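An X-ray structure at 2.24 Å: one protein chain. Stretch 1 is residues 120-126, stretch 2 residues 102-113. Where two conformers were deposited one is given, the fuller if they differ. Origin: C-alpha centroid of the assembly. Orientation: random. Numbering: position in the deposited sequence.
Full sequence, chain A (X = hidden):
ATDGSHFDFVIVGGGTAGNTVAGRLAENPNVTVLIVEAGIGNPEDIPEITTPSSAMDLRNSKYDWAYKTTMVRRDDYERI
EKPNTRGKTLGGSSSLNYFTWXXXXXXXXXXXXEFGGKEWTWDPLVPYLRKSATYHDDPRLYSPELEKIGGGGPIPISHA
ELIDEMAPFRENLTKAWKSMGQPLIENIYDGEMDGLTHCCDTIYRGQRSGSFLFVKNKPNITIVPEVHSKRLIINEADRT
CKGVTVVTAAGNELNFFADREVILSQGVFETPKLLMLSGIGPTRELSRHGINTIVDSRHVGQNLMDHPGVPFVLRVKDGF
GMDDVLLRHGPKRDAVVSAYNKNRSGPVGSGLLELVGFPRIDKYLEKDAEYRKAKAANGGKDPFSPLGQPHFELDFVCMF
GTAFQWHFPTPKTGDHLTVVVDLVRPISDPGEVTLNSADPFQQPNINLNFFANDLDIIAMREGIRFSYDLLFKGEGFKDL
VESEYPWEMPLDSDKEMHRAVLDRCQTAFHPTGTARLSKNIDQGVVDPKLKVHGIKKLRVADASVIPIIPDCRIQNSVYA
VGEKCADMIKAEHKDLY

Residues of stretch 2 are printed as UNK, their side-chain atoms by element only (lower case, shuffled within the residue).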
# COMPACT_ATOMS: atom_id res chain seq x y z
N TRP A 120 2.86 -33.66 -19.84
CA TRP A 120 2.70 -32.23 -19.64
C TRP A 120 3.82 -31.44 -20.33
O TRP A 120 4.51 -30.65 -19.69
CB TRP A 120 2.65 -31.87 -18.16
CG TRP A 120 1.38 -32.31 -17.45
CD1 TRP A 120 1.20 -33.44 -16.72
CD2 TRP A 120 0.13 -31.60 -17.41
NE1 TRP A 120 -0.08 -33.49 -16.21
CE2 TRP A 120 -0.76 -32.38 -16.63
CE3 TRP A 120 -0.33 -30.41 -17.97
CZ2 TRP A 120 -2.08 -31.99 -16.40
CZ3 TRP A 120 -1.64 -30.02 -17.74
CH2 TRP A 120 -2.50 -30.80 -16.95
N THR A 121 4.01 -31.69 -21.62
CA THR A 121 4.96 -30.91 -22.42
C THR A 121 4.24 -30.34 -23.65
O THR A 121 3.06 -30.63 -23.88
CB THR A 121 6.17 -31.75 -22.87
OG1 THR A 121 5.72 -32.90 -23.58
CG2 THR A 121 6.97 -32.20 -21.67
N TRP A 122 4.94 -29.51 -24.43
CA TRP A 122 4.29 -28.83 -25.54
C TRP A 122 3.43 -29.74 -26.45
O TRP A 122 2.20 -29.61 -26.49
CB TRP A 122 5.30 -28.01 -26.37
CG TRP A 122 4.61 -27.31 -27.48
CD1 TRP A 122 4.62 -27.66 -28.79
CD2 TRP A 122 3.74 -26.17 -27.37
NE1 TRP A 122 3.82 -26.81 -29.50
CE2 TRP A 122 3.28 -25.88 -28.66
CE3 TRP A 122 3.34 -25.35 -26.30
CZ2 TRP A 122 2.41 -24.80 -28.92
CZ3 TRP A 122 2.48 -24.28 -26.56
CH2 TRP A 122 2.02 -24.02 -27.87
N ASP A 123 4.07 -30.65 -27.18
CA ASP A 123 3.34 -31.44 -28.19
C ASP A 123 2.08 -32.14 -27.65
O ASP A 123 0.98 -31.95 -28.20
CB ASP A 123 4.27 -32.43 -28.89
CG ASP A 123 5.40 -31.73 -29.65
OD1 ASP A 123 5.12 -30.69 -30.29
OD2 ASP A 123 6.55 -32.20 -29.60
N PRO A 124 2.21 -32.93 -26.58
CA PRO A 124 1.02 -33.57 -26.00
C PRO A 124 -0.06 -32.58 -25.59
O PRO A 124 -1.22 -32.92 -25.65
CB PRO A 124 1.57 -34.30 -24.78
CG PRO A 124 3.01 -34.54 -25.11
CD PRO A 124 3.44 -33.33 -25.88
N LEU A 125 0.31 -31.37 -25.19
CA LEU A 125 -0.66 -30.38 -24.72
C LEU A 125 -1.34 -29.57 -25.84
O LEU A 125 -2.45 -29.06 -25.67
CB LEU A 125 -0.01 -29.44 -23.69
CG LEU A 125 0.23 -30.06 -22.32
CD1 LEU A 125 0.83 -29.05 -21.37
CD2 LEU A 125 -1.09 -30.57 -21.76
N VAL A 126 -0.67 -29.44 -26.99
CA VAL A 126 -1.25 -28.73 -28.13
C VAL A 126 -2.75 -28.98 -28.36
O VAL A 126 -3.51 -28.03 -28.50
CB VAL A 126 -0.49 -28.99 -29.44
CG1 VAL A 126 -1.36 -28.64 -30.66
CG2 VAL A 126 0.80 -28.20 -29.46
N UNK A 102 -3.97 -16.81 -26.14
CA UNK A 102 -2.59 -17.01 -26.55
C UNK A 102 -1.98 -18.08 -25.64
O UNK A 102 -2.10 -17.99 -24.43
c UNK A 102 -0.35 -15.83 -26.85
c UNK A 102 -1.99 -15.00 -25.12
c UNK A 102 -1.82 -15.66 -26.50
N UNK A 103 -1.38 -19.12 -26.23
CA UNK A 103 -0.94 -20.26 -25.42
C UNK A 103 0.38 -20.05 -24.68
O UNK A 103 0.45 -20.39 -23.49
c UNK A 103 -1.22 -19.37 -27.67
c UNK A 103 -0.37 -20.63 -27.71
c UNK A 103 -0.75 -21.37 -26.46
N UNK A 104 1.40 -19.54 -25.36
CA UNK A 104 2.73 -19.46 -24.79
C UNK A 104 3.79 -20.22 -25.56
O UNK A 104 3.53 -20.81 -26.61
N UNK A 105 5.01 -20.23 -25.03
CA UNK A 105 6.17 -20.68 -25.78
C UNK A 105 6.43 -22.15 -25.51
O UNK A 105 6.34 -22.60 -24.38
n UNK A 105 9.44 -21.00 -26.25
c UNK A 105 10.37 -20.86 -27.18
n UNK A 105 10.09 -19.77 -27.88
c UNK A 105 8.54 -19.97 -26.34
c UNK A 105 8.96 -19.19 -27.37
c UNK A 105 7.38 -19.82 -25.41
N UNK A 106 6.71 -22.90 -26.57
CA UNK A 106 6.97 -24.33 -26.49
C UNK A 106 8.05 -24.70 -25.47
O UNK A 106 7.91 -25.65 -24.71
c UNK A 106 8.15 -26.76 -29.35
c UNK A 106 7.34 -24.87 -27.88
n UNK A 106 9.14 -28.94 -28.56
c UNK A 106 7.98 -26.27 -27.90
c UNK A 106 9.28 -27.78 -29.48
N UNK A 107 9.14 -23.94 -25.43
CA UNK A 107 10.23 -24.26 -24.53
C UNK A 107 9.77 -24.23 -23.08
O UNK A 107 10.27 -24.96 -22.23
c UNK A 107 11.38 -23.31 -24.74
N UNK A 108 8.80 -23.36 -22.80
CA UNK A 108 8.34 -23.19 -21.43
C UNK A 108 7.48 -24.36 -21.00
O UNK A 108 7.64 -24.91 -19.91
c UNK A 108 7.59 -21.86 -21.27
c UNK A 108 6.95 -21.78 -19.90
o UNK A 108 8.53 -20.78 -21.42
N UNK A 109 6.57 -24.77 -21.88
CA UNK A 109 5.70 -25.89 -21.56
C UNK A 109 6.51 -27.19 -21.51
O UNK A 109 6.22 -28.07 -20.71
c UNK A 109 1.33 -24.49 -21.36
c UNK A 109 2.41 -25.37 -21.53
c UNK A 109 3.41 -23.84 -23.08
c UNK A 109 1.31 -23.29 -22.05
c UNK A 109 4.60 -26.01 -22.60
c UNK A 109 3.45 -25.04 -22.39
c UNK A 109 2.35 -22.97 -22.92
N UNK A 110 7.54 -27.29 -22.34
CA UNK A 110 8.41 -28.44 -22.29
C UNK A 110 9.02 -28.60 -20.91
O UNK A 110 9.29 -29.72 -20.48
o UNK A 110 9.77 -28.61 -25.70
c UNK A 110 9.51 -28.36 -23.35
c UNK A 110 9.05 -28.85 -24.71
o UNK A 110 7.97 -29.50 -24.79
N UNK A 111 9.26 -27.50 -20.20
CA UNK A 111 9.86 -27.57 -18.87
C UNK A 111 8.86 -28.03 -17.82
O UNK A 111 9.24 -28.34 -16.70
n UNK A 111 12.50 -27.25 -21.07
c UNK A 111 12.56 -26.73 -19.84
c UNK A 111 11.51 -25.71 -19.48
o UNK A 111 13.43 -27.05 -19.03
c UNK A 111 10.50 -26.24 -18.48
N UNK A 112 7.58 -28.08 -18.17
CA UNK A 112 6.61 -28.66 -17.25
C UNK A 112 6.96 -30.14 -16.99
O UNK A 112 6.54 -30.73 -16.00
c UNK A 112 0.82 -26.88 -17.66
c UNK A 112 5.29 -25.98 -17.86
c UNK A 112 3.14 -25.40 -17.80
c UNK A 112 2.03 -27.55 -17.68
c UNK A 112 0.78 -25.47 -17.71
c UNK A 112 3.22 -26.81 -17.76
n UNK A 112 4.42 -24.92 -17.86
c UNK A 112 5.19 -28.55 -17.78
c UNK A 112 4.61 -27.16 -17.80
c UNK A 112 1.92 -24.72 -17.78
N UNK A 113 7.75 -30.73 -17.89
CA UNK A 113 8.10 -32.13 -17.76
C UNK A 113 8.64 -32.45 -16.36
O UNK A 113 8.38 -33.52 -15.81
o UNK A 113 10.48 -33.90 -20.77
c UNK A 113 9.13 -32.55 -18.81
c UNK A 113 10.41 -34.55 -19.71
c UNK A 113 9.73 -33.92 -18.51
o UNK A 113 10.85 -35.71 -19.59
O HOH W 1 7.03 -31.01 -26.95
O HOH W 2 9.04 -31.54 -29.40

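Position 102 carries three carbons, one bearing the other two, and stays out of reach of stretch 1: a beta-branched V102. At 103, three carbons close a ring onto the backbone N, which only proline does, and meet the edge of the W122 indole: P103, with P103 CB 4.1 Å from W122 CH2. Position 104 has no side chain, its backbone touches W122, and its phi/psi of 121/-177 would jam a CB against the preceding carbonyl O. It is G104; G104 O comes within 3.6 Å of W122 CZ3.

At 105 one carbon leads to a five-membered ring of three carbons and two nitrogens, and the CA-to-CB bond points away from stretch 1: H105. H105 ND1 accepts from backbone N of residue 107 at 3.1 Å, capping the helix. Position 106 is four carbons in a row ending in nitrogen, lying over W122, hence K106. K106 CB sits over the face, 3.9 Å from the centroid of the W122 five-membered ring, and K106 CG comes within 3.5 Å of W122 CB. A single carbon at 107, turned away, gives A107. Position 108 has one carbon carrying an oxygen and a carbon, without contact to stretch 1: T108.

At 109 one carbon bears a six-carbon ring that meets W122 and L125: F109. F109 CD2 lies 3.6 Å from W122 CE3 and F109 CD1 4.0 Å from L125 CD1. At 110, two carbons, the second carrying two oxygens, start away from stretch 1, yet the end returns to T121 and W122: D110. Position 111 has three carbons, the third bearing one oxygen and one nitrogen, clear of the contact: Q111. At 112 one carbon, then fused rings of eight carbons and one nitrogen, meets W120 and L125: W112. W112 CE3 lies 3.7 Å from W120 CE3, and W112 CB 2.9 Å from W120 O. At 113, three carbons, the third with two oxygens, touch T121: E113, with E113 CB 3.6 Å from T121 CG2.

The contact works by packing one face and part of the edge of W122 and holding its backbone N. L125 extends the apolar patch to F109 and W112. The sole direct hydrogen bond runs from W122 N to D110 OD1, 3.1 Å; W122 opens the helix of stretch 1, where an amide has no acceptor within the helix. D110 also holds K106 through a salt bridge, D110 OD2 to K106 NZ at 2.9 Å. D123 OD2 stays 4.3 Å from K106 NZ, too far for another, and two waters bridge these charges instead. The rule is an aromatic anchor beside a carboxylate that serves both backbone and lysine.

Stretch 2 102-113: VPGHKATFDQWE
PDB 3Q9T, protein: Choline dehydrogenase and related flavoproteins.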